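PDB 1Q35: iron binding protein FbpA from Mannheimia haemolytica, which probably binds ferric iron in the periplasm and carries it toward uptake into the bacterial cell. Local coordinates for residues 82-87 and 269-274; 106-111 and 183-188; 150-155 and 298-303. All coordinates share one frame; numbering follows the deposited sequence.

Interaction 1 of 3, residues 82-87 and 269-274; sequences KNIPAQ and YPVKEG
The side chains of K272 and N83 cross obliquely, and the lysine tip ends at the amide oxygen. The lysine is extended as far as CE and then turns: chi4 of 52° swings NZ out of line and brings it 3.0 Å from N83 OD1, to which it donates a hydrogen bond. The C=O...N angle is 130°, yet NZ stands 45° out of the carbonyl plane, so the ammonium approaches from above the amide rather than within it. The other end of that amide, ND2, is bonded to S254 OG, which fixes which way the group is turned. K82 NZ lies 4.3 Å from K272 NZ, a pair of like charges, of which K272 NZ is the one that N83 OD1 accepts from. Behind the tip, the lysine's base passes over the last carbonyl of the helix: K272 CA makes a CH...O contact of 3.4 Å with N83 O.

The apolar half is built from I84, P85 and V271. I84 and V271 meet with branches CG1 and CG2, 4.1 Å apart. P85 faces the other segment, and its CD comes within 3.0 Å of V271 O, a close approach of ring carbon to carbonyl oxygen. A water joins the two backbones, 2.7 Å from N83 O and 3.0 Å from E273 N, which donates to it.

Q259 of helix 256-266 holds K272 N through its OE1, and Y269 pairs by backbone bonds with T100. The contact joins the C-terminal end of helix 78-83 to the loop that leaves strand 269-270, a strand paired with strand 96-108 in the mixed sheet of the periplasmic binding protein fold.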
loop_
_atom_site.group_PDB
_atom_site.type_symbol
_atom_site.label_atom_id
_atom_site.label_comp_id
_atom_site.label_asym_id
_atom_site.label_seq_id
_atom_site.Cartn_x
_atom_site.Cartn_y
_atom_site.Cartn_z
ATOM N N LYS A 82 18.086 -13.681 -3.985
ATOM C CA LYS A 82 18.497 -13.999 -2.622
ATOM C C LYS A 82 17.713 -13.186 -1.595
ATOM O O LYS A 82 17.318 -13.705 -0.548
ATOM C CB LYS A 82 19.993 -13.718 -2.451
ATOM C CG LYS A 82 20.575 -14.150 -1.109
ATOM C CD LYS A 82 22.040 -13.751 -0.979
ATOM C CE LYS A 82 22.549 -13.914 0.449
ATOM N NZ LYS A 82 22.560 -12.624 1.189
ATOM N N ASN A 83 17.481 -11.914 -1.908
ATOM C CA ASN A 83 16.931 -10.964 -0.940
ATOM C C ASN A 83 15.410 -10.979 -0.853
ATOM O O ASN A 83 14.857 -10.822 0.233
ATOM C CB ASN A 83 17.404 -9.546 -1.264
ATOM C CG ASN A 83 18.863 -9.320 -0.915
ATOM O OD1 ASN A 83 19.464 -10.090 -0.161
ATOM N ND2 ASN A 83 19.441 -8.258 -1.456
ATOM N N ILE A 84 14.738 -11.154 -1.986
ATOM C CA ILE A 84 13.279 -11.075 -2.045
ATOM C C ILE A 84 12.690 -12.479 -2.167
ATOM O O ILE A 84 12.945 -13.164 -3.160
ATOM C CB ILE A 84 12.821 -10.204 -3.242
ATOM C CG1 ILE A 84 13.477 -8.818 -3.181
ATOM C CG2 ILE A 84 11.290 -10.103 -3.260
ATOM C CD1 ILE A 84 13.175 -7.923 -4.377
ATOM N N PRO A 85 11.920 -12.930 -1.177
ATOM C CA PRO A 85 11.245 -14.226 -1.283
ATOM C C PRO A 85 10.395 -14.299 -2.544
ATOM O O PRO A 85 9.852 -13.280 -2.975
ATOM C CB PRO A 85 10.370 -14.270 -0.027
ATOM C CG PRO A 85 11.046 -13.379 0.935
ATOM C CD PRO A 85 11.643 -12.275 0.115
ATOM N N ALA A 86 10.285 -15.491 -3.124
ATOM C CA ALA A 86 9.605 -15.675 -4.405
ATOM C C ALA A 86 8.160 -15.174 -4.413
ATOM O O ALA A 86 7.673 -14.707 -5.436
ATOM C CB ALA A 86 9.655 -17.147 -4.818
ATOM N N GLN A 87 7.478 -15.267 -3.271
ATOM C CA GLN A 87 6.079 -14.860 -3.184
ATOM C C GLN A 87 5.875 -13.346 -3.273
ATOM O O GLN A 87 4.749 -12.895 -3.442
ATOM C CB GLN A 87 5.436 -15.394 -1.899
ATOM C CG GLN A 87 5.894 -14.712 -0.614
ATOM C CD GLN A 87 4.996 -15.017 0.563
ATOM O OE1 GLN A 87 5.445 -15.588 1.556
ATOM N NE2 GLN A 87 3.729 -14.634 0.463
ATOM N N TYR A 269 6.683 -3.686 6.775
ATOM C CA TYR A 269 7.235 -5.026 6.912
ATOM C C TYR A 269 8.249 -5.263 5.792
ATOM O O TYR A 269 7.881 -5.236 4.625
ATOM C CB TYR A 269 6.125 -6.078 6.849
ATOM C CG TYR A 269 5.119 -5.931 7.971
ATOM C CD1 TYR A 269 3.852 -5.405 7.745
ATOM C CD2 TYR A 269 5.449 -6.308 9.276
ATOM C CE1 TYR A 269 2.935 -5.255 8.790
ATOM C CE2 TYR A 269 4.539 -6.165 10.323
ATOM C CZ TYR A 269 3.289 -5.637 10.073
ATOM O OH TYR A 269 2.382 -5.482 11.100
ATOM N N PRO A 270 9.526 -5.480 6.110
ATOM C CA PRO A 270 10.492 -5.818 5.058
ATOM C C PRO A 270 10.089 -7.092 4.335
ATOM O O PRO A 270 9.486 -7.973 4.942
ATOM C CB PRO A 270 11.801 -6.047 5.823
ATOM C CG PRO A 270 11.620 -5.399 7.122
ATOM C CD PRO A 270 10.157 -5.422 7.440
ATOM N N VAL A 271 10.405 -7.192 3.047
ATOM C CA VAL A 271 10.293 -8.480 2.355
ATOM C C VAL A 271 11.483 -9.397 2.667
ATOM O O VAL A 271 11.349 -10.618 2.632
ATOM C CB VAL A 271 10.133 -8.341 0.818
ATOM C CG1 VAL A 271 8.839 -7.609 0.479
ATOM C CG2 VAL A 271 11.340 -7.664 0.170
ATOM N N LYS A 272 12.636 -8.814 2.976
ATOM C CA LYS A 272 13.852 -9.602 3.188
ATOM C C LYS A 272 13.796 -10.316 4.534
ATOM O O LYS A 272 13.570 -9.691 5.568
ATOM C CB LYS A 272 15.094 -8.714 3.110
ATOM C CG LYS A 272 16.413 -9.482 3.208
ATOM C CD LYS A 272 17.597 -8.581 2.911
ATOM C CE LYS A 272 18.920 -9.206 3.342
ATOM N NZ LYS A 272 19.106 -10.581 2.816
ATOM N N GLU A 273 13.993 -11.630 4.508
ATOM C CA GLU A 273 13.988 -12.440 5.721
ATOM C C GLU A 273 15.174 -12.090 6.614
ATOM O O GLU A 273 16.260 -11.774 6.131
ATOM C CB GLU A 273 14.019 -13.930 5.370
ATOM C CG GLU A 273 12.755 -14.420 4.689
ATOM C CD GLU A 273 12.768 -15.915 4.448
ATOM O OE1 GLU A 273 12.349 -16.669 5.354
ATOM O OE2 GLU A 273 13.201 -16.334 3.354
ATOM N N GLY A 274 14.943 -12.126 7.923
ATOM C CA GLY A 274 15.979 -11.828 8.897
ATOM C C GLY A 274 16.087 -10.362 9.271
ATOM O O GLY A 274 16.882 -10.010 10.139
HETATM O O HOH W 1 15.105 -12.821 2.005
HETATM O O HOH W 2 14.518 -15.161 0.817
#

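Interaction 2 of 3, residues 106-111 and 183-188; sequences YTSKDR and KAIKEG
R111 reaches from the loop after strand 96-108 to the Schellman motif that ends helix 178-187, within the alpha/beta framework of a periplasmic binding protein. Its CB points toward the helix, and the chain runs extended through CD, then bends at chi3 (-56°), which places NE; NE forms a salt bridge with D191 OD1. At CZ the guanidinium is sandwiched: S108 OG lies 3.2 Å above the centre of one face, while G188 CA lies over the opposite face, displaced toward the rim. S108 OG also accepts from R111 N, an ST motif, so the same hydroxyl oxygen both bonds the loop backbone and lies over the guanidinium. NH1 donates to a water, which donates to K186 O.

Behind this polar tip, I185 packs against the strand, with CG2 3.5 Å from S108 CA and CD1 3.9 Å from Y106 CB. The segment axes run nearly parallel, 12° apart and 8.4 Å at closest approach.

The last atom, NH2, donates to C190 O and to I185 O, the latter at 2.8 Å with an N-H...O angle of 164°, on an in-plane lone pair of I185 O; that oxygen also accepts from G188 N.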
loop_
_atom_site.group_PDB
_atom_site.type_symbol
_atom_site.label_atom_id
_atom_site.label_comp_id
_atom_site.label_asym_id
_atom_site.label_seq_id
_atom_site.Cartn_x
_atom_site.Cartn_y
_atom_site.Cartn_z
ATOM N N TYR A 106 -8.596 0.783 12.232
ATOM C CA TYR A 106 -8.321 1.565 13.433
ATOM C C TYR A 106 -9.618 1.794 14.187
ATOM O O TYR A 106 -10.653 2.034 13.573
ATOM C CB TYR A 106 -7.681 2.903 13.055
ATOM C CG TYR A 106 -6.319 2.735 12.429
ATOM C CD1 TYR A 106 -6.098 2.987 11.076
ATOM C CD2 TYR A 106 -5.252 2.296 13.187
ATOM C CE1 TYR A 106 -4.839 2.813 10.514
ATOM C CE2 TYR A 106 -3.994 2.111 12.629
ATOM C CZ TYR A 106 -3.792 2.371 11.299
ATOM O OH TYR A 106 -2.528 2.174 10.789
ATOM N N THR A 107 -9.570 1.708 15.514
ATOM C CA THR A 107 -10.753 1.970 16.330
ATOM C C THR A 107 -10.459 2.999 17.404
ATOM O O THR A 107 -9.324 3.174 17.829
ATOM C CB THR A 107 -11.265 0.693 17.003
ATOM O OG1 THR A 107 -10.199 0.069 17.734
ATOM C CG2 THR A 107 -11.750 -0.333 15.978
ATOM N N SER A 108 -11.511 3.672 17.849
ATOM C CA SER A 108 -11.401 4.606 18.957
ATOM C C SER A 108 -11.001 3.846 20.216
ATOM O O SER A 108 -11.663 2.893 20.597
ATOM C CB SER A 108 -12.739 5.300 19.190
ATOM O OG SER A 108 -12.733 6.025 20.407
ATOM N N LYS A 109 -9.923 4.271 20.860
ATOM C CA LYS A 109 -9.519 3.697 22.137
ATOM C C LYS A 109 -10.655 3.775 23.160
ATOM O O LYS A 109 -10.980 2.779 23.799
ATOM C CB LYS A 109 -8.277 4.423 22.663
ATOM C CG LYS A 109 -7.728 3.882 23.974
ATOM C CD LYS A 109 -6.566 4.723 24.496
ATOM C CE LYS A 109 -6.071 4.205 25.840
ATOM N NZ LYS A 109 -5.173 5.172 26.528
ATOM N N ASP A 110 -11.265 4.956 23.274
ATOM C CA ASP A 110 -12.275 5.231 24.298
ATOM C C ASP A 110 -13.652 4.677 23.956
ATOM O O ASP A 110 -14.370 4.208 24.836
ATOM C CB ASP A 110 -12.394 6.749 24.539
ATOM C CG ASP A 110 -11.155 7.341 25.182
ATOM O OD1 ASP A 110 -10.911 8.553 24.998
ATOM O OD2 ASP A 110 -10.377 6.679 25.895
ATOM N N ARG A 111 -14.028 4.738 22.683
ATOM C CA ARG A 111 -15.411 4.497 22.287
ATOM C C ARG A 111 -15.663 3.123 21.653
ATOM O O ARG A 111 -16.812 2.760 21.409
ATOM C CB ARG A 111 -15.893 5.611 21.358
ATOM C CG ARG A 111 -15.826 7.007 21.983
ATOM C CD ARG A 111 -16.353 8.110 21.093
ATOM N NE ARG A 111 -15.644 8.126 19.816
ATOM C CZ ARG A 111 -14.445 8.666 19.617
ATOM N NH1 ARG A 111 -13.801 9.309 20.583
ATOM N NH2 ARG A 111 -13.889 8.584 18.410
ATOM N N LYS A 183 -7.037 10.984 12.684
ATOM C CA LYS A 183 -7.288 12.293 13.283
ATOM C C LYS A 183 -8.770 12.443 13.607
ATOM O O LYS A 183 -9.131 12.952 14.668
ATOM C CB LYS A 183 -6.842 13.408 12.335
ATOM C CG LYS A 183 -6.953 14.817 12.916
ATOM C CD LYS A 183 -6.567 15.874 11.895
ATOM C CE LYS A 183 -6.383 17.242 12.535
ATOM N NZ LYS A 183 -6.358 18.332 11.518
ATOM N N ALA A 184 -9.628 11.992 12.700
ATOM C CA ALA A 184 -11.067 12.085 12.898
ATOM C C ALA A 184 -11.528 11.200 14.056
ATOM O O ALA A 184 -12.443 11.572 14.777
ATOM C CB ALA A 184 -11.807 11.734 11.619
ATOM N N ILE A 185 -10.902 10.039 14.247
ATOM C CA ILE A 185 -11.172 9.210 15.420
ATOM C C ILE A 185 -10.809 9.988 16.688
ATOM O O ILE A 185 -11.582 10.040 17.652
ATOM C CB ILE A 185 -10.398 7.865 15.358
ATOM C CG1 ILE A 185 -10.958 6.972 14.242
ATOM C CG2 ILE A 185 -10.478 7.158 16.711
ATOM C CD1 ILE A 185 -10.161 5.695 13.998
ATOM N N LYS A 186 -9.634 10.599 16.695
ATOM C CA LYS A 186 -9.202 11.376 17.854
ATOM C C LYS A 186 -10.215 12.479 18.187
ATOM O O LYS A 186 -10.541 12.689 19.359
ATOM C CB LYS A 186 -7.814 11.970 17.606
ATOM C CG LYS A 186 -7.272 12.814 18.749
ATOM C CD LYS A 186 -7.181 14.271 18.373
ATOM C CE LYS A 186 -6.384 15.057 19.399
ATOM N NZ LYS A 186 -6.692 16.507 19.302
ATOM N N GLU A 187 -10.720 13.159 17.163
ATOM C CA GLU A 187 -11.649 14.277 17.350
ATOM C C GLU A 187 -13.076 13.841 17.704
ATOM O O GLU A 187 -13.890 14.664 18.110
ATOM C CB GLU A 187 -11.661 15.164 16.106
ATOM C CG GLU A 187 -10.354 15.909 15.893
ATOM C CD GLU A 187 -10.328 16.732 14.617
ATOM O OE1 GLU A 187 -9.283 17.358 14.349
ATOM O OE2 GLU A 187 -11.337 16.756 13.882
ATOM N N GLY A 188 -13.383 12.556 17.560
ATOM C CA GLY A 188 -14.684 12.022 17.919
ATOM C C GLY A 188 -15.671 11.904 16.771
ATOM O O GLY A 188 -16.805 11.504 16.986
HETATM O O HOH W 3 -11.096 10.383 20.928
#

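Interaction 3 of 3, residues 150-155 and 298-303; sequences MIEHYG and AKNYEA. With EDO (1,2-ethanediol), chain B.
The turn between helices 294-298 and 301-311 docks on helix 141-168, where E152 and I151 meet K299, N300 and A303. It is a type I beta turn from A298 to Y301, closed by Y301 N donating to A298 O, and it presents the side chains of its two middle residues, K299 and N300, to the same carboxylate.

The chain of E152 bends at chi2 (78°), which brings CD round toward the turn; the carboxylate then meets both partners. OE2 takes K299 NZ at 2.9 Å, a salt bridge in which the ammonium comes in on the syn side, only slightly out of the carboxylate plane. OE1 accepts from N300 ND2 at 2.9 Å, with a nearly straight N-H...O angle of 166°. OE1 lies close to the amide plane of N300, but ND2 meets the carboxylate from above, the two planes being 58° apart. A water donates to both E152 OE1 and N300 OD1, 2.7 Å from OE1, so it links the carboxylate to the other end of the amide. K299 NZ also forms a salt bridge with D296, so two carboxylates share the one ammonium group.

In this periplasmic binding protein the helix carries, in its first turn, Y142, an iron(III) ligand in another structure of the protein; the present residues lie two to three turns further along, away from the iron site, which is empty here.

Beside the polar group, I151 slides past N300 in the opposite direction, its CG2 3.6 Å from N300 OD1. I151 CD1 reaches on to A303 CB at 3.8 Å, and further along helix 301-311 the same side chain touches A304 and L307. Y301, whose CB points away from residues 150-155, packs on S141, V144 and S145 nearer the start of helix 141-168.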
loop_
_atom_site.group_PDB
_atom_site.type_symbol
_atom_site.label_atom_id
_atom_site.label_comp_id
_atom_site.label_asym_id
_atom_site.label_seq_id
_atom_site.Cartn_x
_atom_site.Cartn_y
_atom_site.Cartn_z
ATOM N N MET A 150 -11.650 -8.832 -2.034
ATOM C CA MET A 150 -12.972 -9.263 -1.606
ATOM C C MET A 150 -13.753 -9.881 -2.772
ATOM O O MET A 150 -14.456 -10.864 -2.580
ATOM C CB MET A 150 -13.725 -8.108 -0.948
ATOM C CG MET A 150 -13.047 -7.649 0.343
ATOM S SD MET A 150 -13.830 -6.277 1.179
ATOM C CE MET A 150 -15.167 -7.141 2.018
ATOM N N ILE A 151 -13.611 -9.349 -3.982
ATOM C CA ILE A 151 -14.253 -9.962 -5.143
ATOM C C ILE A 151 -13.730 -11.384 -5.384
ATOM O O ILE A 151 -14.500 -12.294 -5.681
ATOM C CB ILE A 151 -14.089 -9.093 -6.406
ATOM C CG1 ILE A 151 -14.920 -7.812 -6.286
ATOM C CG2 ILE A 151 -14.484 -9.883 -7.665
ATOM C CD1 ILE A 151 -14.647 -6.809 -7.380
ATOM N N GLU A 152 -12.427 -11.588 -5.250
ATOM C CA GLU A 152 -11.869 -12.935 -5.393
ATOM C C GLU A 152 -12.530 -13.903 -4.409
ATOM O O GLU A 152 -12.851 -15.042 -4.757
ATOM C CB GLU A 152 -10.351 -12.916 -5.179
ATOM C CG GLU A 152 -9.645 -14.224 -5.513
ATOM C CD GLU A 152 -9.439 -14.461 -6.999
ATOM O OE1 GLU A 152 -10.022 -13.738 -7.836
ATOM O OE2 GLU A 152 -8.681 -15.398 -7.342
ATOM N N HIS A 153 -12.741 -13.445 -3.179
ATOM C CA HIS A 153 -13.284 -14.291 -2.124
ATOM C C HIS A 153 -14.797 -14.472 -2.192
ATOM O O HIS A 153 -15.300 -15.515 -1.787
ATOM C CB HIS A 153 -12.937 -13.719 -0.745
ATOM C CG HIS A 153 -11.471 -13.613 -0.471
ATOM N ND1 HIS A 153 -10.572 -14.621 -0.761
ATOM C CD2 HIS A 153 -10.750 -12.619 0.094
ATOM C CE1 HIS A 153 -9.361 -14.242 -0.392
ATOM N NE2 HIS A 153 -9.441 -13.031 0.127
ATOM N N TYR A 154 -15.525 -13.458 -2.664
ATOM C CA TYR A 154 -16.980 -13.402 -2.480
ATOM C C TYR A 154 -17.801 -13.141 -3.730
ATOM O O TYR A 154 -19.020 -13.306 -3.693
ATOM C CB TYR A 154 -17.337 -12.304 -1.479
ATOM C CG TYR A 154 -16.649 -12.427 -0.142
ATOM C CD1 TYR A 154 -15.844 -11.401 0.331
ATOM C CD2 TYR A 154 -16.795 -13.562 0.646
ATOM C CE1 TYR A 154 -15.201 -11.501 1.552
ATOM C CE2 TYR A 154 -16.161 -13.669 1.877
ATOM C CZ TYR A 154 -15.370 -12.635 2.320
ATOM O OH TYR A 154 -14.741 -12.717 3.535
ATOM N N GLY A 155 -17.161 -12.708 -4.808
ATOM C CA GLY A 155 -17.866 -12.304 -6.010
ATOM C C GLY A 155 -18.392 -10.877 -5.947
ATOM O O GLY A 155 -18.363 -10.222 -4.893
ATOM N N ALA A 298 -4.833 -7.963 -8.091
ATOM C CA ALA A 298 -4.809 -7.038 -9.218
ATOM C C ALA A 298 -5.795 -7.416 -10.317
ATOM O O ALA A 298 -6.371 -6.553 -10.963
ATOM C CB ALA A 298 -3.401 -6.937 -9.789
ATOM N N LYS A 299 -5.978 -8.717 -10.514
ATOM C CA LYS A 299 -6.895 -9.267 -11.513
ATOM C C LYS A 299 -8.307 -8.710 -11.373
ATOM O O LYS A 299 -9.038 -8.590 -12.353
ATOM C CB LYS A 299 -6.918 -10.797 -11.330
ATOM C CG LYS A 299 -7.895 -11.616 -12.151
ATOM C CD LYS A 299 -7.693 -13.109 -11.837
ATOM C CE LYS A 299 -8.229 -13.534 -10.452
ATOM N NZ LYS A 299 -7.881 -14.959 -10.117
ATOM N N ASN A 300 -8.683 -8.374 -10.144
ATOM C CA ASN A 300 -10.034 -7.922 -9.828
ATOM C C ASN A 300 -10.167 -6.411 -9.660
ATOM O O ASN A 300 -11.247 -5.927 -9.314
ATOM C CB ASN A 300 -10.519 -8.615 -8.552
ATOM C CG ASN A 300 -10.674 -10.097 -8.734
ATOM O OD1 ASN A 300 -11.499 -10.552 -9.518
ATOM N ND2 ASN A 300 -9.861 -10.865 -8.031
ATOM N N TYR A 301 -9.095 -5.664 -9.906
ATOM C CA TYR A 301 -9.115 -4.215 -9.704
ATOM C C TYR A 301 -10.182 -3.505 -10.546
ATOM O O TYR A 301 -10.929 -2.678 -10.038
ATOM C CB TYR A 301 -7.739 -3.613 -9.991
ATOM C CG TYR A 301 -7.608 -2.174 -9.534
ATOM C CD1 TYR A 301 -7.126 -1.875 -8.259
ATOM C CD2 TYR A 301 -7.971 -1.118 -10.362
ATOM C CE1 TYR A 301 -6.994 -0.569 -7.824
ATOM C CE2 TYR A 301 -7.856 0.208 -9.926
ATOM C CZ TYR A 301 -7.366 0.465 -8.657
ATOM O OH TYR A 301 -7.251 1.768 -8.215
ATOM N N GLU A 302 -10.249 -3.832 -11.831
ATOM C CA GLU A 302 -11.203 -3.207 -12.742
ATOM C C GLU A 302 -12.640 -3.429 -12.277
ATOM O O GLU A 302 -13.447 -2.500 -12.255
ATOM C CB GLU A 302 -10.996 -3.760 -14.159
ATOM C CG GLU A 302 -11.973 -3.276 -15.215
ATOM C CD GLU A 302 -11.617 -3.793 -16.596
ATOM O OE1 GLU A 302 -11.345 -2.966 -17.494
ATOM O OE2 GLU A 302 -11.602 -5.030 -16.781
ATOM N N ALA A 303 -12.954 -4.662 -11.898
ATOM C CA ALA A 303 -14.286 -4.994 -11.415
ATOM C C ALA A 303 -14.611 -4.243 -10.121
ATOM O O ALA A 303 -15.734 -3.783 -9.931
ATOM C CB ALA A 303 -14.414 -6.492 -11.202
HETATM C C1 EDO B . -5.107 -3.072 -13.252
HETATM O O1 EDO B . -4.803 -2.649 -14.573
HETATM C C2 EDO B . -4.486 -4.441 -13.019
HETATM O O2 EDO B . -5.103 -5.396 -13.873
HETATM O O HOH W 4 -12.112 -13.226 -9.496
#

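In the fold
The three contacts are separate: nearest atoms of interactions 1 and 2 are about 9 Å apart, those of 1 and 3 about 12 Å, and those of 2 and 3 about 14 Å. Interactions 1 and 2 reach the same mixed sheet, since strand 269-270 pairs with strand 96-108, though their centres lie about 34 Å apart. Interaction 2 is near the iron site, which is unoccupied in this apo structure: the side chain of Y106 is about 5 Å from that of Y199 and about 7 Å from that of Y198. Interaction 3 lies away from that site, yet helix 141-168 carries the third tyrosine, Y142. Helices 141-168 and 178-187 are consecutive, linking 3 to 2 along the chain.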